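Local atomic coordinates of fluoroacetyl-CoA thioesterase (Streptomyces cattleya, PDB entry 3KUV), a protein that hydrolyses fluoroacetyl-CoA to fluoroacetate and CoA before citrate synthase can react with it, conferring fluoroacetate resistance, while leaving acetyl-CoA untouched. Residues E38-S42 with G43-G47; V46-M49 with E50-C53; R55-A58 with P59-P63. The protein carries 1 engineered substitution. All blocks are in the same frame, centred on the assembly; numbering follows the deposited sequence.

Contact 1 of 3, residues E38-S42 with G43-G47; sequences EVFAS and GFMVG. Engineered in segment 38-42: Ser-42 (natural residue Thr). With ACT (acetate ion), chain H.
Phe-40 lays its ring against the first turn of helix 42-57 and meets two side chains of that turn. CE2 comes within 3.6 Å of CB of Phe-44, while CE1 lies equally close to CE of Met-45, a methyl that sits at the ring edge and in its plane. The sulfur follows: Met-45 SD is 5.4 Å from the Phe-40 centroid and 77° off the ring normal, an edge-on Met-aromatic contact. Two bends bring this about, at chi2 (62°) and chi3 (83°) of Met-45, which fold the thioether back toward the ring. Ala-41 CB rests 3.8 Å from CD2 of Phe-44, and Val-23 and Leu-26 of helix 23-26 close over the alanine. Tyr-27 of the second subunit packs on Phe-40. These close approaches, among four buried residues, make this the tightly packed side.

The other side is looser and polar. Ser-42, engineered in place of threonine, is partly exposed, and its backbone N donates to OXT of a bound acetate at 2.8 Å; its OG makes at most a weak, unsettled bond to the same oxygen. The acetate is also held by Gly-69 N of the second subunit. Behind Ser-42 the helix is already regular: Ala-41 O accepts from Met-45 N at 2.9 Å, and Ser-42 O takes Val-46 N. Ala-41 is the N-cap, and Ser-42 stands at the position of an active-site threonine with its N-H turned to an anion, consistent with the helix N terminus offering an anion site in the active site of a hot dog thioesterase dimer.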
ATOM      1  N   GLU B  38     -14.376   7.067   6.385  1.00 15.70           N
ATOM      2  CA  GLU B  38     -13.820   7.911   5.291  1.00 15.75           C
ATOM      3  C   GLU B  38     -12.472   8.469   5.677  1.00 14.80           C
ATOM      4  O   GLU B  38     -12.297   9.636   6.124  1.00 14.87           O
ATOM      5  CB  GLU B  38     -14.797   9.052   4.993  1.00 17.40           C
ATOM      6  CG  GLU B  38     -16.019   8.503   4.184  1.00 18.67           C
ATOM      7  CD  GLU B  38     -15.709   8.363   2.692  1.00 26.78           C
ATOM      8  OE1 GLU B  38     -14.927   7.494   2.334  1.00 27.53           O
ATOM      9  OE2 GLU B  38     -16.259   9.114   1.852  1.00 34.67           O
ATOM     10  N   VAL B  39     -11.496   7.557   5.624  1.00 12.00           N
ATOM     11  CA  VAL B  39     -10.116   7.908   6.047  1.00 11.66           C
ATOM     12  C   VAL B  39      -9.146   7.355   4.986  1.00 10.00           C
ATOM     13  O   VAL B  39      -9.478   6.431   4.233  1.00 11.86           O
ATOM     14  CB  VAL B  39      -9.736   7.292   7.439  1.00 12.08           C
ATOM     15  CG1 VAL B  39     -10.653   7.924   8.531  1.00 13.24           C
ATOM     16  CG2 VAL B  39      -9.849   5.758   7.451  1.00 14.98           C
ATOM     17  N   PHE B  40      -7.988   8.043   4.900  1.00 10.51           N
ATOM     18  CA  PHE B  40      -6.990   7.712   3.908  1.00 11.58           C
ATOM     19  C   PHE B  40      -6.568   6.213   4.046  1.00 10.61           C
ATOM     20  O   PHE B  40      -6.205   5.734   5.143  1.00 10.79           O
ATOM     21  CB  PHE B  40      -5.826   8.721   4.237  1.00 10.65           C
ATOM     22  CG  PHE B  40      -4.693   8.726   3.263  1.00  9.70           C
ATOM     23  CD1 PHE B  40      -3.346   8.684   3.739  1.00  9.72           C
ATOM     24  CD2 PHE B  40      -4.935   8.845   1.903  1.00  9.29           C
ATOM     25  CE1 PHE B  40      -2.250   8.757   2.768  1.00 11.28           C
ATOM     26  CE2 PHE B  40      -3.882   8.983   0.921  1.00  9.69           C
ATOM     27  CZ  PHE B  40      -2.531   8.911   1.395  1.00 11.50           C
ATOM     28  N   ALA B  41      -6.597   5.497   2.916  1.00 10.69           N
ATOM     29  CA  ALA B  41      -6.317   4.044   2.983  1.00  9.90           C
ATOM     30  C   ALA B  41      -4.853   3.720   3.093  1.00 11.18           C
ATOM     31  O   ALA B  41      -4.032   4.413   2.441  1.00 10.79           O
ATOM     32  CB  ALA B  41      -6.879   3.285   1.734  1.00 12.53           C
ATOM     33  N   SER B  42      -4.546   2.603   3.780  1.00 10.02           N
ATOM     34  CA  SER B  42      -3.181   2.148   3.868  1.00 10.77           C
ATOM     35  C   SER B  42      -2.529   1.962   2.463  1.00  9.82           C
ATOM     36  O   SER B  42      -1.382   2.319   2.293  1.00 10.39           O
ATOM     37  CB  SER B  42      -3.097   0.841   4.616  0.65 14.81           C
ATOM     38  OG  SER B  42      -3.371   1.025   5.982  0.65 19.18           O
ATOM     39  N   GLY B  43      -3.278   1.419   1.501  1.00  9.94           N
ATOM     40  CA  GLY B  43      -2.653   1.183   0.204  1.00  9.58           C
ATOM     41  C   GLY B  43      -2.342   2.521  -0.468  1.00 10.01           C
ATOM     42  O   GLY B  43      -1.381   2.621  -1.241  1.00 10.58           O
ATOM     43  N   PHE B  44      -3.202   3.558  -0.256  1.00  9.25           N
ATOM     44  CA  PHE B  44      -2.870   4.879  -0.770  1.00  9.45           C
ATOM     45  C   PHE B  44      -1.657   5.477  -0.044  1.00  8.03           C
ATOM     46  O   PHE B  44      -0.856   6.199  -0.673  1.00 10.56           O
ATOM     47  CB  PHE B  44      -4.069   5.825  -0.726  1.00  9.32           C
ATOM     48  CG  PHE B  44      -5.143   5.553  -1.782  1.00  8.90           C
ATOM     49  CD1 PHE B  44      -4.813   5.550  -3.142  1.00 11.03           C
ATOM     50  CD2 PHE B  44      -6.489   5.422  -1.394  1.00 10.03           C
ATOM     51  CE1 PHE B  44      -5.813   5.358  -4.152  1.00 11.72           C
ATOM     52  CE2 PHE B  44      -7.491   5.227  -2.327  1.00 11.49           C
ATOM     53  CZ  PHE B  44      -7.177   5.217  -3.707  1.00 12.51           C
ATOM     54  N   MET B  45      -1.551   5.267   1.281  1.00  8.97           N
ATOM     55  CA  MET B  45      -0.331   5.719   1.953  1.00  8.91           C
ATOM     56  C   MET B  45       0.911   5.040   1.422  1.00  9.83           C
ATOM     57  O   MET B  45       1.945   5.746   1.188  1.00 10.08           O
ATOM     58  CB  MET B  45      -0.428   5.520   3.472  1.00  8.51           C
ATOM     59  CG  MET B  45       0.947   5.705   4.227  0.65 10.07           C
ATOM     60  SD  MET B  45       1.412   7.437   3.892  0.65 16.03           S
ATOM     61  CE  MET B  45       0.431   8.186   5.162  0.65 16.78           C
ATOM     62  N   VAL B  46       0.852   3.745   1.143  1.00 10.39           N
ATOM     63  CA  VAL B  46       1.995   3.053   0.536  1.00 10.24           C
ATOM     64  C   VAL B  46       2.341   3.743  -0.787  1.00 11.44           C
ATOM     65  O   VAL B  46       3.537   4.075  -1.048  1.00 10.59           O
ATOM     66  CB  VAL B  46       1.681   1.577   0.397  1.00  9.90           C
ATOM     67  CG1 VAL B  46       2.766   0.877  -0.481  1.00 11.88           C
ATOM     68  CG2 VAL B  46       1.626   0.864   1.772  1.00 13.15           C
ATOM     69  N   GLY B  47       1.326   4.030  -1.624  1.00  9.05           N
ATOM     70  CA  GLY B  47       1.635   4.632  -2.937  1.00  9.18           C
ATOM     71  C   GLY B  47       2.237   6.036  -2.754  1.00  8.87           C
ATOM     72  O   GLY B  47       3.030   6.488  -3.601  1.00 10.07           O
TER
HETATM   73  C   ACT H 142      -6.964   1.670   6.616  1.00 28.53           C
HETATM   74  O   ACT H 142      -7.419   0.643   7.308  1.00 30.16           O
HETATM   75  OXT ACT H 142      -6.551   1.466   5.437  1.00 21.03           O
HETATM   76  CH3 ACT H 142      -6.965   3.054   7.138  1.00 26.60           C

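Contact 2 of 3, residues V46-M49 with E50-C53; sequences VGLM and EWAC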
ATOM      1  N   VAL B  46       0.852   3.745   1.143  1.00 10.39           N
ATOM      2  CA  VAL B  46       1.995   3.053   0.536  1.00 10.24           C
ATOM      3  C   VAL B  46       2.341   3.743  -0.787  1.00 11.44           C
ATOM      4  O   VAL B  46       3.537   4.075  -1.048  1.00 10.59           O
ATOM      5  CB  VAL B  46       1.681   1.577   0.397  1.00  9.90           C
ATOM      6  CG1 VAL B  46       2.766   0.877  -0.481  1.00 11.88           C
ATOM      7  CG2 VAL B  46       1.626   0.864   1.772  1.00 13.15           C
ATOM      8  N   GLY B  47       1.326   4.030  -1.624  1.00  9.05           N
ATOM      9  CA  GLY B  47       1.635   4.632  -2.937  1.00  9.18           C
ATOM     10  C   GLY B  47       2.237   6.036  -2.754  1.00  8.87           C
ATOM     11  O   GLY B  47       3.030   6.488  -3.601  1.00 10.07           O
ATOM     12  N   LEU B  48       1.779   6.789  -1.750  1.00  9.52           N
ATOM     13  CA  LEU B  48       2.300   8.144  -1.539  1.00  8.03           C
ATOM     14  C   LEU B  48       3.744   8.099  -1.065  1.00  9.28           C
ATOM     15  O   LEU B  48       4.540   8.987  -1.466  1.00  9.11           O
ATOM     16  CB  LEU B  48       1.434   8.825  -0.428  1.00 11.84           C
ATOM     17  CG  LEU B  48       1.741  10.349  -0.227  1.00 10.65           C
ATOM     18  CD1 LEU B  48       1.281  11.182  -1.471  1.00 14.48           C
ATOM     19  CD2 LEU B  48       0.966  10.810   1.007  1.00 11.62           C
ATOM     20  N   MET B  49       4.061   7.120  -0.210  1.00  8.45           N
ATOM     21  CA  MET B  49       5.498   6.963   0.196  1.00 10.52           C
ATOM     22  C   MET B  49       6.360   6.592  -1.019  1.00 11.01           C
ATOM     23  O   MET B  49       7.456   7.121  -1.219  1.00 10.24           O
ATOM     24  CB  MET B  49       5.571   5.814   1.237  1.00  8.67           C
ATOM     25  CG  MET B  49       4.997   6.375   2.528  1.00 10.70           C
ATOM     26  SD  MET B  49       4.906   5.066   3.786  1.00 12.95           S
ATOM     27  CE  MET B  49       4.806   6.080   5.349  1.00 12.72           C
ATOM     28  N   GLU B  50       5.870   5.718  -1.890  1.00 10.18           N
ATOM     29  CA  GLU B  50       6.589   5.420  -3.123  1.00  9.27           C
ATOM     30  C   GLU B  50       6.791   6.701  -3.917  1.00 10.66           C
ATOM     31  O   GLU B  50       7.874   6.944  -4.441  1.00 11.38           O
ATOM     32  CB  GLU B  50       5.855   4.398  -4.028  1.00 11.12           C
ATOM     33  CG  GLU B  50       5.780   3.018  -3.374  1.00 14.21           C
ATOM     34  CD  GLU B  50       5.469   1.976  -4.463  1.00 17.09           C
ATOM     35  OE1 GLU B  50       6.289   1.704  -5.386  1.00 15.53           O
ATOM     36  OE2 GLU B  50       4.341   1.361  -4.446  1.00 22.10           O
ATOM     37  N   TRP B  51       5.717   7.460  -4.108  1.00 10.12           N
ATOM     38  CA  TRP B  51       5.786   8.686  -4.901  1.00 10.28           C
ATOM     39  C   TRP B  51       6.853   9.636  -4.352  1.00  9.83           C
ATOM     40  O   TRP B  51       7.620  10.220  -5.158  1.00 10.52           O
ATOM     41  CB  TRP B  51       4.373   9.302  -4.873  1.00 11.54           C
ATOM     42  CG  TRP B  51       4.121  10.489  -5.844  1.00 10.43           C
ATOM     43  CD1 TRP B  51       5.039  11.113  -6.702  1.00 13.50           C
ATOM     44  CD2 TRP B  51       2.915  11.253  -5.882  1.00 12.31           C
ATOM     45  NE1 TRP B  51       4.386  12.208  -7.342  1.00 13.05           N
ATOM     46  CE2 TRP B  51       3.116  12.332  -6.817  1.00 12.72           C
ATOM     47  CE3 TRP B  51       1.685  11.165  -5.177  1.00 15.03           C
ATOM     48  CZ2 TRP B  51       2.111  13.282  -7.062  1.00 15.58           C
ATOM     49  CZ3 TRP B  51       0.675  12.132  -5.418  1.00 16.91           C
ATOM     50  CH2 TRP B  51       0.927  13.179  -6.393  1.00 18.34           C
ATOM     51  N   ALA B  52       6.871   9.869  -3.058  1.00  9.43           N
ATOM     52  CA  ALA B  52       7.916  10.687  -2.456  1.00  9.73           C
ATOM     53  C   ALA B  52       9.293  10.181  -2.863  1.00 11.83           C
ATOM     54  O   ALA B  52      10.128  11.012  -3.228  1.00 11.69           O
ATOM     55  CB  ALA B  52       7.784  10.698  -0.938  1.00  9.92           C
ATOM     56  N   CYS B  53       9.568   8.874  -2.691  1.00 10.90           N
ATOM     57  CA  CYS B  53      10.902   8.346  -3.016  1.00 10.28           C
ATOM     58  C   CYS B  53      11.199   8.450  -4.519  1.00 11.15           C
ATOM     59  O   CYS B  53      12.357   8.775  -4.879  1.00 11.70           O
ATOM     60  CB  CYS B  53      11.066   6.921  -2.483  1.00 10.36           C
ATOM     61  SG  CYS B  53      10.890   6.773  -0.730  1.00 11.42           S
TER
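Val-46 O receives the backbone N-H of Glu-50 at 3.0 Å, and three more bonds of the same i to i+4 kind follow. Gly-47 O is taken by Trp-51 N at 2.9 Å, Leu-48 O by Ala-52 N, and Met-49 O by Cys-53 N. The N-H...O angles of the four lie between 159° and 169°, so every carbonyl of 46-49 has an amide donor from 50-53.

The polar side-chain ends find their partners beyond this helix turn. Glu-50, an active-site residue, runs CG past Val-46 O at 3.4 Å and continues extended; its OE1 forms a salt bridge with NH1 of Arg-120, a substrate-binding residue on strand 112-124 of the same chain, and the acid also packs on Ser-42 of the second subunit. The segment belongs to the long helix of the hot dog fold, around which the antiparallel sheet curls: Met-49 leans on Val-104 and Ala-106 of strand 99-107, and Cys-53 on Ala-90, Trp-102 and His-118.

On another side of the helix, Leu-48 and Trp-51 provide the direct apolar contact. With CG of each placed anti to its own backbone N (chi1 -172° for Leu-48), the two side chains reach to neighbouring sides of the helix and meet there: Leu-48 CD1 comes 3.7 Å from Trp-51 CE3, approaching the indole at a slant. The indole N-H is satisfied across the dimer interface: Trp-51 NE1 is hydrogen-bonded to Glu-32 OE1 of the second subunit, whose Phe-33 and Tyr-27 rings also meet the indole.

Contact 3 of 3, residues R55-A58 with P59-P63; sequences RAMA and PYLEP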
ATOM      1  N   ARG B  55      10.180  10.865  -6.534  1.00 11.90           N
ATOM      2  CA  ARG B  55      10.591  12.298  -6.791  1.00 10.62           C
ATOM      3  C   ARG B  55      12.029  12.539  -6.305  1.00 12.24           C
ATOM      4  O   ARG B  55      12.792  13.216  -7.046  1.00 12.48           O
ATOM      5  CB  ARG B  55       9.585  13.253  -6.069  1.00 11.09           C
ATOM      6  CG  ARG B  55       8.206  13.260  -6.763  1.00 10.84           C
ATOM      7  CD  ARG B  55       7.317  14.302  -6.034  1.00 15.14           C
ATOM      8  NE  ARG B  55       7.892  15.659  -6.097  1.00 12.34           N
ATOM      9  CZ  ARG B  55       7.539  16.691  -5.295  1.00 17.87           C
ATOM     10  NH1 ARG B  55       6.663  16.577  -4.244  1.00 20.66           N
ATOM     11  NH2 ARG B  55       8.021  17.918  -5.509  1.00 19.59           N
ATOM     12  N   ALA B  56      12.383  11.970  -5.149  1.00 13.39           N
ATOM     13  CA  ALA B  56      13.726  12.189  -4.542  1.00 13.60           C
ATOM     14  C   ALA B  56      14.797  11.592  -5.511  1.00 16.92           C
ATOM     15  O   ALA B  56      15.878  12.184  -5.673  1.00 16.58           O
ATOM     16  CB  ALA B  56      13.777  11.588  -3.274  1.00 15.07           C
ATOM     17  N   MET B  57      14.507  10.445  -6.100  1.00 15.02           N
ATOM     18  CA  MET B  57      15.463   9.722  -6.972  1.00 16.02           C
ATOM     19  C   MET B  57      15.600  10.239  -8.338  1.00 15.81           C
ATOM     20  O   MET B  57      16.563   9.862  -9.105  1.00 16.20           O
ATOM     21  CB  MET B  57      14.785   8.351  -7.230  1.00 19.37           C
ATOM     22  CG  MET B  57      15.176   7.463  -6.267  1.00 17.85           C
ATOM     23  SD  MET B  57      14.209   5.851  -6.648  1.00 17.97           S
ATOM     24  CE  MET B  57      15.192   5.164  -7.950  1.00 16.47           C
ATOM     25  N   ALA B  58      14.680  11.034  -8.810  1.00 14.39           N
ATOM     26  CA  ALA B  58      14.633  11.345 -10.268  1.00 17.24           C
ATOM     27  C   ALA B  58      15.865  11.971 -10.898  1.00 20.81           C
ATOM     28  O   ALA B  58      16.265  11.587 -12.030  1.00 21.72           O
ATOM     29  CB  ALA B  58      13.376  12.226 -10.637  1.00 16.28           C
ATOM     30  N   PRO B  59      16.497  12.910 -10.208  1.00 23.44           N
ATOM     31  CA  PRO B  59      17.482  13.652 -11.016  1.00 24.71           C
ATOM     32  C   PRO B  59      18.756  12.841 -11.158  1.00 25.99           C
ATOM     33  O   PRO B  59      19.706  13.281 -11.868  1.00 26.89           O
ATOM     34  CB  PRO B  59      17.771  14.918 -10.186  1.00 26.40           C
ATOM     35  CG  PRO B  59      16.956  14.854  -8.907  1.00 27.47           C
ATOM     36  CD  PRO B  59      16.377  13.394  -8.802  1.00 24.62           C
ATOM     37  N   TYR B  60      18.828  11.683 -10.511  1.00 21.86           N
ATOM     38  CA  TYR B  60      19.991  10.859 -10.520  1.00 25.11           C
ATOM     39  C   TYR B  60      19.795   9.557 -11.368  1.00 24.05           C
ATOM     40  O   TYR B  60      20.709   8.707 -11.411  1.00 27.64           O
ATOM     41  CB  TYR B  60      20.290  10.387  -9.083  1.00 27.02           C
ATOM     42  CG  TYR B  60      20.440  11.492  -8.085  1.00 28.86           C
ATOM     43  CD1 TYR B  60      21.716  12.051  -7.806  1.00 35.61           C
ATOM     44  CD2 TYR B  60      19.317  12.022  -7.399  1.00 32.67           C
ATOM     45  CE1 TYR B  60      21.865  13.097  -6.856  1.00 33.74           C
ATOM     46  CE2 TYR B  60      19.455  13.076  -6.476  1.00 35.22           C
ATOM     47  CZ  TYR B  60      20.748  13.575  -6.184  1.00 32.81           C
ATOM     48  OH  TYR B  60      20.893  14.600  -5.285  1.00 37.30           O
ATOM     49  N   LEU B  61      18.611   9.383 -11.996  1.00 21.44           N
ATOM     50  CA  LEU B  61      18.400   8.307 -12.984  1.00 19.74           C
ATOM     51  C   LEU B  61      18.961   8.736 -14.380  1.00 20.39           C
ATOM     52  O   LEU B  61      19.021   9.920 -14.696  1.00 20.32           O
ATOM     53  CB  LEU B  61      16.909   8.038 -13.128  1.00 19.67           C
ATOM     54  CG  LEU B  61      16.379   7.430 -11.780  1.00 18.65           C
ATOM     55  CD1 LEU B  61      15.097   6.811 -12.109  1.00 20.74           C
ATOM     56  CD2 LEU B  61      17.362   6.305 -11.194  1.00 24.14           C
ATOM     57  N   GLU B  62      19.303   7.742 -15.196  1.00 19.17           N
ATOM     58  CA  GLU B  62      19.742   7.976 -16.589  1.00 20.83           C
ATOM     59  C   GLU B  62      18.523   8.014 -17.462  1.00 21.09           C
ATOM     60  O   GLU B  62      17.426   7.548 -17.100  1.00 18.76           O
ATOM     61  CB  GLU B  62      20.651   6.811 -17.082  1.00 22.25           C
ATOM     62  CG  GLU B  62      21.964   6.641 -16.306  1.00 28.29           C
ATOM     63  CD  GLU B  62      22.794   7.918 -16.263  1.00 37.74           C
ATOM     64  OE1 GLU B  62      22.793   8.673 -17.267  1.00 41.30           O
ATOM     65  OE2 GLU B  62      23.454   8.155 -15.228  1.00 42.49           O
ATOM     66  N   PRO B  63      18.662   8.506 -18.712  1.00 20.73           N
ATOM     67  CA  PRO B  63      17.511   8.588 -19.592  1.00 21.83           C
ATOM     68  C   PRO B  63      16.883   7.216 -19.845  1.00 19.41           C
ATOM     69  O   PRO B  63      17.640   6.285 -20.067  1.00 22.48           O
ATOM     70  CB  PRO B  63      18.148   9.122 -20.926  1.00 22.64           C
ATOM     71  CG  PRO B  63      19.252   9.946 -20.417  1.00 23.14           C
ATOM     72  CD  PRO B  63      19.841   9.250 -19.233  1.00 22.81           C
TER
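Met-57 O accepts the backbone N-H of Tyr-60 at 3.2 Å as helix 42-57 runs out. The bond is reasonably straight at hydrogen, but the donor stands above the carbonyl plane, 42° out of it. One residue on, Leu-61 N donates to Ala-58 O, again at 3.2 Å, and here the donor lies still farther from the plane, at 64°. Both bonds span three residues, and their steep approach is that of a tightened 3-10 turn.

Pro-59 belongs to the same change of winding. Its nitrogen carries no hydrogen, and its CD occupies the place next to the preceding turn, 3.4 Å from Ala-56 O. The Tyr-60 ring presents its edge to Met-57 O in the ring plane, and CE2 is 3.8 Å from Ala-56 O. Its CG lies beside its own backbone N (chi1 -56°), which directs the ring back along the helix end, where it packs on Met-5 and Glu-9.

On the inner side, Leu-61 CG packs 3.6 Å from Met-57 O, and Met-57 bends at chi3 so that CE lies 4.1 Å from Leu-61 CD2, a loose apolar contact in which the two side chains run at a slant. Both residues also touch Val-122 of strand 112-124, and Met-57 reaches Arg-120 as well, so the inner side rests on the sheet while Ala-58, Pro-59 and Tyr-60 are exposed. The arrangement is a 3-10 termination, ending the central helix of a hot dog fold where the chain turns toward strand 65-75.

From the N terminus, the chain leaves helix 31-34 through a loop, and contact 1 joins the end of that loop to the start of helix 42-57, beside helix 23-26. Contact 2 follows on that helix, sharing Val-46 and Gly-47 with contact 1, and the two touch where Phe-40 CZ lies 4.0 Å from Leu-48 CD2. Contact 3 comes at the far end, leading into the loop before strand 65-75. Contacts 2 and 3 set the helix against the antiparallel sheet. None closes a long loop and none crosses another. The centres of contacts 1 and 3 are about 25 Å apart. Contacts 1 and 2 meet the second subunit more extensively, and Arg-55 of contact 3 also touches it.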